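Local structure of putative NTP pyrophosphohydrolase (3NL9) at residues A[9-12]-A[13-17]; A[118-121]-A[122-126]; A[146-149]-A[150-154]. The protein probably hydrolyses nucleoside triphosphates to the monophosphate and pyrophosphate, as a putative NTP pyrophosphohydrolase of the MazG clan. All coordinates share one frame; numbering follows the deposited sequence.

Contact 1: A[9-12]-A[13-17]. With EDO (1,2-ethanediol), chain B.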
loop_
_atom_site.group_PDB
_atom_site.type_symbol
_atom_site.label_atom_id
_atom_site.label_comp_id
_atom_site.label_asym_id
_atom_site.label_seq_id
_atom_site.Cartn_x
_atom_site.Cartn_y
_atom_site.Cartn_z
ATOM N N GLN A 9 3.090 1.392 14.910
ATOM C CA GLN A 9 3.444 0.719 16.178
ATOM C C GLN A 9 2.809 -0.676 16.246
ATOM O O GLN A 9 3.432 -1.594 16.738
ATOM C CB GLN A 9 3.063 1.561 17.389
ATOM C CG GLN A 9 3.912 2.879 17.490
ATOM C CD GLN A 9 5.405 2.626 17.646
ATOM O OE1 GLN A 9 5.817 1.622 18.247
ATOM N NE2 GLN A 9 6.231 3.553 17.135
ATOM N N ASP A 10 1.607 -0.829 15.688
ATOM C CA ASP A 10 0.898 -2.133 15.700
ATOM C C ASP A 10 1.633 -3.170 14.834
ATOM O O ASP A 10 1.907 -4.282 15.274
ATOM C CB ASP A 10 -0.539 -1.961 15.208
ATOM C CG ASP A 10 -1.494 -1.358 16.283
ATOM O OD1 ASP A 10 -1.120 -1.221 17.455
ATOM O OD2 ASP A 10 -2.638 -1.019 15.932
ATOM N N VAL A 11 2.038 -2.789 13.617
ATOM C CA VAL A 11 2.841 -3.699 12.789
ATOM C C VAL A 11 4.221 -3.927 13.367
ATOM O O VAL A 11 4.742 -5.019 13.284
ATOM C CB VAL A 11 2.985 -3.254 11.336
ATOM C CG1 VAL A 11 3.836 -4.304 10.527
ATOM C CG2 VAL A 11 1.646 -3.114 10.741
ATOM N N LYS A 12 4.822 -2.887 13.946
ATOM C CA LYS A 12 6.113 -3.054 14.592
ATOM C C LYS A 12 6.012 -4.109 15.692
ATOM O O LYS A 12 6.872 -4.999 15.840
ATOM C CB LYS A 12 6.575 -1.707 15.148
ATOM C CG LYS A 12 7.962 -1.751 15.753
ATOM C CD LYS A 12 8.461 -0.358 16.063
ATOM C CE LYS A 12 9.731 -0.449 16.896
ATOM N NZ LYS A 12 10.416 0.858 16.983
ATOM N N GLN A 13 4.948 -4.011 16.461
ATOM C CA GLN A 13 4.634 -4.999 17.494
ATOM C C GLN A 13 4.480 -6.443 16.916
ATOM O O GLN A 13 5.030 -7.397 17.442
ATOM C CB GLN A 13 3.305 -4.583 18.116
ATOM C CG GLN A 13 2.715 -5.621 19.022
ATOM C CD GLN A 13 3.330 -5.542 20.327
ATOM O OE1 GLN A 13 2.982 -4.644 21.113
ATOM N NE2 GLN A 13 4.311 -6.433 20.591
ATOM N N PHE A 14 3.696 -6.574 15.851
ATOM C CA PHE A 14 3.530 -7.862 15.167
ATOM C C PHE A 14 4.908 -8.411 14.759
ATOM O O PHE A 14 5.234 -9.569 15.039
ATOM C CB PHE A 14 2.592 -7.719 13.957
ATOM C CG PHE A 14 2.392 -9.030 13.175
ATOM C CD1 PHE A 14 1.679 -10.081 13.730
ATOM C CD2 PHE A 14 2.980 -9.211 11.942
ATOM C CE1 PHE A 14 1.510 -11.284 13.031
ATOM C CE2 PHE A 14 2.834 -10.407 11.254
ATOM C CZ PHE A 14 2.097 -11.432 11.792
ATOM N N HIS A 15 5.744 -7.560 14.151
ATOM C CA HIS A 15 7.094 -7.999 13.771
ATOM C C HIS A 15 7.958 -8.530 14.911
ATOM O O HIS A 15 8.590 -9.596 14.746
ATOM C CB HIS A 15 7.858 -6.914 12.980
ATOM C CG HIS A 15 7.459 -6.817 11.531
ATOM N ND1 HIS A 15 8.387 -6.733 10.514
ATOM C CD2 HIS A 15 6.241 -6.757 10.934
ATOM C CE1 HIS A 15 7.760 -6.640 9.354
ATOM N NE2 HIS A 15 6.457 -6.654 9.578
ATOM N N GLN A 16 7.980 -7.822 16.044
ATOM C CA GLN A 16 8.751 -8.272 17.231
ATOM C C GLN A 16 8.156 -9.589 17.706
ATOM O O GLN A 16 8.868 -10.558 17.862
ATOM C CB GLN A 16 8.722 -7.258 18.400
ATOM C CG GLN A 16 9.459 -5.910 18.128
ATOM C CD GLN A 16 9.388 -4.898 19.302
ATOM O OE1 GLN A 16 9.953 -5.126 20.376
ATOM N NE2 GLN A 16 8.692 -3.776 19.082
ATOM N N THR A 17 6.831 -9.640 17.860
ATOM C CA THR A 17 6.187 -10.797 18.500
ATOM C C THR A 17 6.444 -12.116 17.684
ATOM O O THR A 17 6.784 -13.159 18.267
ATOM C CB THR A 17 4.678 -10.512 18.757
ATOM O OG1 THR A 17 4.543 -9.481 19.764
ATOM C CG2 THR A 17 3.927 -11.755 19.234
HETATM C C1 EDO B . 4.829 -9.449 7.749
HETATM O O1 EDO B . 5.678 -9.476 6.580
HETATM C C2 EDO B . 3.909 -8.222 7.680
HETATM O O2 EDO B . 4.644 -6.992 7.505
#
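The backbone O of Val-11 receives the N-H of His-15 at 2.9 Å, with an N-H...O angle of 169°. Val-11 O also lies 3.3 Å from His-15 CD2. Gln-13, Phe-14 and Gln-16 bond in the same i to i-4 manner to Gln-9, Asp-10 and Lys-12. These are the regular bonds of helix 7-17.

The side chains of Val-11 and His-15 run side by side and point the same way. Val-11 holds CG1 opposite its backbone N (chi1 -179°), which carries this methyl to 3.5 Å from His-15 CD2. Beyond this pair, His-15 NE2 meets O2 of a bound 1,2-ethanediol at 2.8 Å, in the plane of the ring. Either partner could be the donor. At the other ring nitrogen, ND1 is hydrogen-bonded to the backbone O of Pro-21, the tie within the protein. In the crystal the ring is thus bonded at both nitrogens, and together the two bonds probably limit its rotation. A leucine in place of His-15 would probably leave the Pro-21 carbonyl without this partner and the diol without its ring nitrogen.

Phe-14 approaches the diol with its ring edge, CE2 lying 4.1 Å from C1. On another side of the helix Lys-12 is fully extended, and its CG passes 4.0 Å from Gln-16 NE2. Val-11, Lys-12 and His-15 also pack on the second subunit. The diol probably came from the crystallisation liquor and is also bonded to Arg-37. Its site shows that His-15 NE2 can engage a small polar molecule at this place.

Contact 2: A[118-121]-A[122-126]; sequences PLFE and IVQQA
Phe-120 and Gln-124 are one helical turn apart, and their side chains run alongside each other. Phe-120 CE1 comes 4.1 Å from Gln-124 CB, at an oblique approach to the ring. The ring and the amide plane are only 4° from parallel. Both side chains start with CG opposite the backbone N (chi1 174° in Phe-120), which sends them the same way from the helix. Their backbones are joined by a nearly straight bond, Gln-124 N to Phe-120 O at 2.8 Å.

Glu-121 and Gln-125 form a second side-by-side pair. Gln-125 CG rests 3.1 Å from Glu-121 O, and the amide NE2 of Gln-125 reaches 3.4 Å from Glu-121 CG. Gln-125 NE2 is 3.3 Å from Glu-121 OE2, with the two flat groups turned 44° apart. Ile-122 instead folds back along the helix, with its CD1 at 3.4 Å from Pro-118 O. Pro-118 O also accepts the N-H of Ile-122 at 3.2 Å.

Further out, the buried amide of Gln-124 is bonded at both ends, OE1 to Tyr-103 OH of the second subunit and NE2 to the backbone O of Asp-10. Phe-120 meets Tyr-7 edge-to-face and also meets the ring of Tyr-103 of the second subunit, and these partners probably hold the ring and amide in their shared orientation. Helix 117-128 therefore lies between several neighbours: Phe-120 packs against helix 7-17, Leu-119 and Ile-122 touch helix 156-170, and Leu-119, Phe-120 and Val-123 pack on Thr-99 of the second subunit.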
loop_
_atom_site.group_PDB
_atom_site.type_symbol
_atom_site.label_atom_id
_atom_site.label_comp_id
_atom_site.label_asym_id
_atom_site.label_seq_id
_atom_site.Cartn_x
_atom_site.Cartn_y
_atom_site.Cartn_z
ATOM N N PRO A 118 -10.925 0.658 11.654
ATOM C CA PRO A 118 -11.586 -0.505 12.285
ATOM C C PRO A 118 -11.282 -1.813 11.594
ATOM O O PRO A 118 -11.217 -2.855 12.242
ATOM C CB PRO A 118 -13.070 -0.168 12.174
ATOM C CG PRO A 118 -13.114 1.334 12.076
ATOM C CD PRO A 118 -11.896 1.706 11.283
ATOM N N LEU A 119 -11.093 -1.771 10.270
ATOM C CA LEU A 119 -10.711 -2.958 9.541
ATOM C C LEU A 119 -9.286 -3.367 9.879
ATOM O O LEU A 119 -9.011 -4.548 10.109
ATOM C CB LEU A 119 -10.862 -2.730 8.031
ATOM C CG LEU A 119 -12.276 -2.420 7.499
ATOM C CD1 LEU A 119 -12.195 -1.917 6.015
ATOM C CD2 LEU A 119 -13.191 -3.633 7.595
ATOM N N PHE A 120 -8.363 -2.399 9.874
ATOM C CA PHE A 120 -6.976 -2.674 10.272
ATOM C C PHE A 120 -6.944 -3.263 11.715
ATOM O O PHE A 120 -6.208 -4.195 11.986
ATOM C CB PHE A 120 -6.117 -1.385 10.197
ATOM C CG PHE A 120 -4.704 -1.560 10.725
ATOM C CD1 PHE A 120 -4.445 -1.471 12.062
ATOM C CD2 PHE A 120 -3.651 -1.813 9.853
ATOM C CE1 PHE A 120 -3.174 -1.624 12.552
ATOM C CE2 PHE A 120 -2.336 -1.957 10.340
ATOM C CZ PHE A 120 -2.104 -1.869 11.678
ATOM N N GLU A 121 -7.735 -2.698 12.620
ATOM C CA GLU A 121 -7.811 -3.194 14.020
ATOM C C GLU A 121 -8.187 -4.686 14.094
ATOM O O GLU A 121 -7.629 -5.433 14.878
ATOM C CB GLU A 121 -8.816 -2.347 14.812
ATOM C CG GLU A 121 -8.902 -2.685 16.289
ATOM C CD GLU A 121 -9.834 -1.719 17.058
ATOM O OE1 GLU A 121 -10.101 -0.594 16.562
ATOM O OE2 GLU A 121 -10.285 -2.090 18.161
ATOM N N ILE A 122 -9.124 -5.109 13.250
ATOM C CA ILE A 122 -9.549 -6.516 13.195
ATOM C C ILE A 122 -8.382 -7.414 12.719
ATOM O O ILE A 122 -8.093 -8.476 13.313
ATOM C CB ILE A 122 -10.834 -6.670 12.308
ATOM C CG1 ILE A 122 -12.023 -6.054 13.039
ATOM C CG2 ILE A 122 -11.077 -8.142 11.970
ATOM C CD1 ILE A 122 -13.168 -5.677 12.148
ATOM N N VAL A 123 -7.669 -6.963 11.691
ATOM C CA VAL A 123 -6.523 -7.723 11.129
ATOM C C VAL A 123 -5.429 -7.801 12.176
ATOM O O VAL A 123 -4.873 -8.869 12.451
ATOM C CB VAL A 123 -6.010 -7.076 9.798
ATOM C CG1 VAL A 123 -4.693 -7.680 9.339
ATOM C CG2 VAL A 123 -7.020 -7.280 8.687
ATOM N N GLN A 124 -5.119 -6.663 12.783
ATOM C CA GLN A 124 -4.115 -6.630 13.856
ATOM C C GLN A 124 -4.393 -7.593 14.999
ATOM O O GLN A 124 -3.479 -8.298 15.483
ATOM C CB GLN A 124 -4.012 -5.192 14.431
ATOM C CG GLN A 124 -3.042 -5.057 15.628
ATOM C CD GLN A 124 -1.610 -5.346 15.238
ATOM O OE1 GLN A 124 -1.270 -5.397 14.054
ATOM N NE2 GLN A 124 -0.745 -5.438 16.223
ATOM N N GLN A 125 -5.636 -7.594 15.468
ATOM C CA GLN A 125 -5.985 -8.399 16.641
ATOM C C GLN A 125 -5.917 -9.906 16.328
ATOM O O GLN A 125 -5.402 -10.711 17.122
ATOM C CB GLN A 125 -7.350 -7.982 17.183
ATOM C CG GLN A 125 -7.327 -6.594 17.775
ATOM C CD GLN A 125 -8.579 -6.206 18.554
ATOM O OE1 GLN A 125 -9.421 -7.045 18.887
ATOM N NE2 GLN A 125 -8.679 -4.921 18.880
ATOM N N ALA A 126 -6.393 -10.274 15.155
ATOM C CA ALA A 126 -6.339 -11.662 14.676
ATOM C C ALA A 126 -4.885 -12.136 14.478
ATOM O O ALA A 126 -4.511 -13.270 14.817
ATOM C CB ALA A 126 -7.150 -11.777 13.347
#

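Contact 3: A[146-149]-A[150-154]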
loop_
_atom_site.group_PDB
_atom_site.type_symbol
_atom_site.label_atom_id
_atom_site.label_comp_id
_atom_site.label_asym_id
_atom_site.label_seq_id
_atom_site.Cartn_x
_atom_site.Cartn_y
_atom_site.Cartn_z
ATOM N N VAL A 146 4.457 -18.649 10.030
ATOM C CA VAL A 146 3.681 -18.544 11.264
ATOM C C VAL A 146 2.352 -19.277 11.035
ATOM O O VAL A 146 1.611 -18.958 10.099
ATOM C CB VAL A 146 3.383 -17.073 11.663
ATOM C CG1 VAL A 146 2.495 -17.019 12.927
ATOM C CG2 VAL A 146 4.693 -16.299 11.901
HETATM N N MSE A 147 2.048 -20.217 11.918
HETATM C CA MSE A 147 0.848 -21.055 11.794
HETATM C C MSE A 147 -0.251 -20.591 12.752
HETATM O O MSE A 147 0.037 -19.983 13.778
HETATM C CB MSE A 147 1.216 -22.501 12.107
HETATM C CG MSE A 147 2.314 -23.062 11.193
HETATM SE SE MSE A 147 1.714 -23.270 9.351
HETATM C CE MSE A 147 1.396 -21.503 8.655
ATOM N N LYS A 148 -1.499 -20.876 12.387
ATOM C CA LYS A 148 -2.651 -20.511 13.207
ATOM C C LYS A 148 -2.845 -21.555 14.318
ATOM O O LYS A 148 -2.766 -22.762 14.075
ATOM C CB LYS A 148 -3.935 -20.421 12.356
ATOM C CG LYS A 148 -3.860 -19.642 11.025
ATOM C CD LYS A 148 -5.072 -20.025 10.132
ATOM C CE LYS A 148 -4.857 -19.791 8.627
ATOM N NZ LYS A 148 -4.636 -18.384 8.277
ATOM N N PRO A 149 -3.105 -21.111 15.553
ATOM C CA PRO A 149 -3.336 -22.121 16.585
ATOM C C PRO A 149 -4.766 -22.650 16.560
ATOM O O PRO A 149 -5.664 -22.002 16.004
ATOM C CB PRO A 149 -3.073 -21.358 17.889
ATOM C CG PRO A 149 -3.490 -19.956 17.562
ATOM C CD PRO A 149 -3.174 -19.739 16.094
ATOM N N ASP A 150 -4.949 -23.822 17.157
ATOM C CA ASP A 150 -6.262 -24.429 17.361
ATOM C C ASP A 150 -7.161 -23.435 18.089
ATOM O O ASP A 150 -6.792 -22.895 19.143
ATOM C CB ASP A 150 -6.148 -25.713 18.186
ATOM C CG ASP A 150 -5.363 -26.802 17.474
ATOM O OD1 ASP A 150 -5.392 -26.852 16.214
ATOM O OD2 ASP A 150 -4.722 -27.611 18.184
ATOM N N GLY A 151 -8.309 -23.153 17.484
ATOM C CA GLY A 151 -9.311 -22.259 18.069
ATOM C C GLY A 151 -9.227 -20.812 17.620
ATOM O O GLY A 151 -9.999 -19.979 18.088
ATOM N N TRP A 152 -8.287 -20.523 16.725
ATOM C CA TRP A 152 -8.049 -19.181 16.208
ATOM C C TRP A 152 -9.269 -18.705 15.451
ATOM O O TRP A 152 -9.812 -19.469 14.643
ATOM C CB TRP A 152 -6.853 -19.204 15.273
ATOM C CG TRP A 152 -6.466 -17.864 14.691
ATOM C CD1 TRP A 152 -5.900 -16.824 15.350
ATOM C CD2 TRP A 152 -6.603 -17.457 13.330
ATOM N NE1 TRP A 152 -5.680 -15.776 14.484
ATOM C CE2 TRP A 152 -6.096 -16.146 13.232
ATOM C CE3 TRP A 152 -7.098 -18.076 12.175
ATOM C CZ2 TRP A 152 -6.067 -15.440 12.020
ATOM C CZ3 TRP A 152 -7.070 -17.378 10.967
ATOM C CH2 TRP A 152 -6.561 -16.069 10.902
ATOM N N LEU A 153 -9.745 -17.491 15.758
ATOM C CA LEU A 153 -10.866 -16.914 15.039
ATOM C C LEU A 153 -10.355 -16.069 13.868
ATOM O O LEU A 153 -9.657 -15.040 14.081
ATOM C CB LEU A 153 -11.726 -16.049 15.962
ATOM C CG LEU A 153 -12.235 -16.704 17.260
ATOM C CD1 LEU A 153 -12.920 -15.666 18.184
ATOM C CD2 LEU A 153 -13.162 -17.894 16.933
ATOM N N PRO A 154 -10.738 -16.459 12.631
ATOM C CA PRO A 154 -10.239 -15.768 11.450
ATOM C C PRO A 154 -10.881 -14.379 11.273
ATOM O O PRO A 154 -12.037 -14.151 11.685
ATOM C CB PRO A 154 -10.601 -16.722 10.286
ATOM C CG PRO A 154 -11.764 -17.494 10.770
ATOM C CD PRO A 154 -11.648 -17.577 12.271
#
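Residues Pro-149 to Trp-152 make a type II beta turn, closed by a hydrogen bond from Trp-152 N to Pro-149 O at 3.1 Å. The donor stands above the carbonyl plane. Gly-151 sits at a positive phi of 95°. A CB here would collide with the carbonyl O of Asp-150, which explains the glycine.

The turn brings Trp-152 back against Lys-148 and Pro-149. Lys-148 lays its aliphatic chain over one face of the indole. Its CG makes a CH-pi contact, 4.1 Å from the centroid of the six-membered ring of Trp-152 and 24° off the normal. Lys-148 CD lies above the plane near the rim, 3.4 Å from Trp-152 CZ3. The chain then bends at chi4 (-63°), which leaves Lys-148 NZ above the plane beyond the rim, 3.8 Å from Trp-152 CZ3. Pro-154 CA lies over the rim of the opposite face. Pro-149 CD packs on Trp-152 CB at 3.8 Å.

The indole N-H is also used: NE1 bonds to the backbone O of Ala-126 in helix 117-128. This surface loop thus sets the tryptophan by apolar contacts on both faces and a polar tie to a helix.

In the fold
The three contacts come in series along the chain. Contact 1 lies on helix 7-17, contact 2 on helix 117-128, and contact 3 in the loop between helix 117-128 and helix 156-170. The centres of contacts 1 and 2 are 13 Å apart, and the two touch where helix 7-17 meets helix 117-128. Contact 3 is centred 15 Å from contact 2 and touches it at the Ala-126 carbonyl. It does not touch contact 1, the nearest atoms being about 6 Å apart. Helix 117-128 thus joins the N-terminal helix to the late loop of this largely helical chain. Contacts 1 and 2 both also touch the second subunit, whereas no other chain of the assembly touches contact 3.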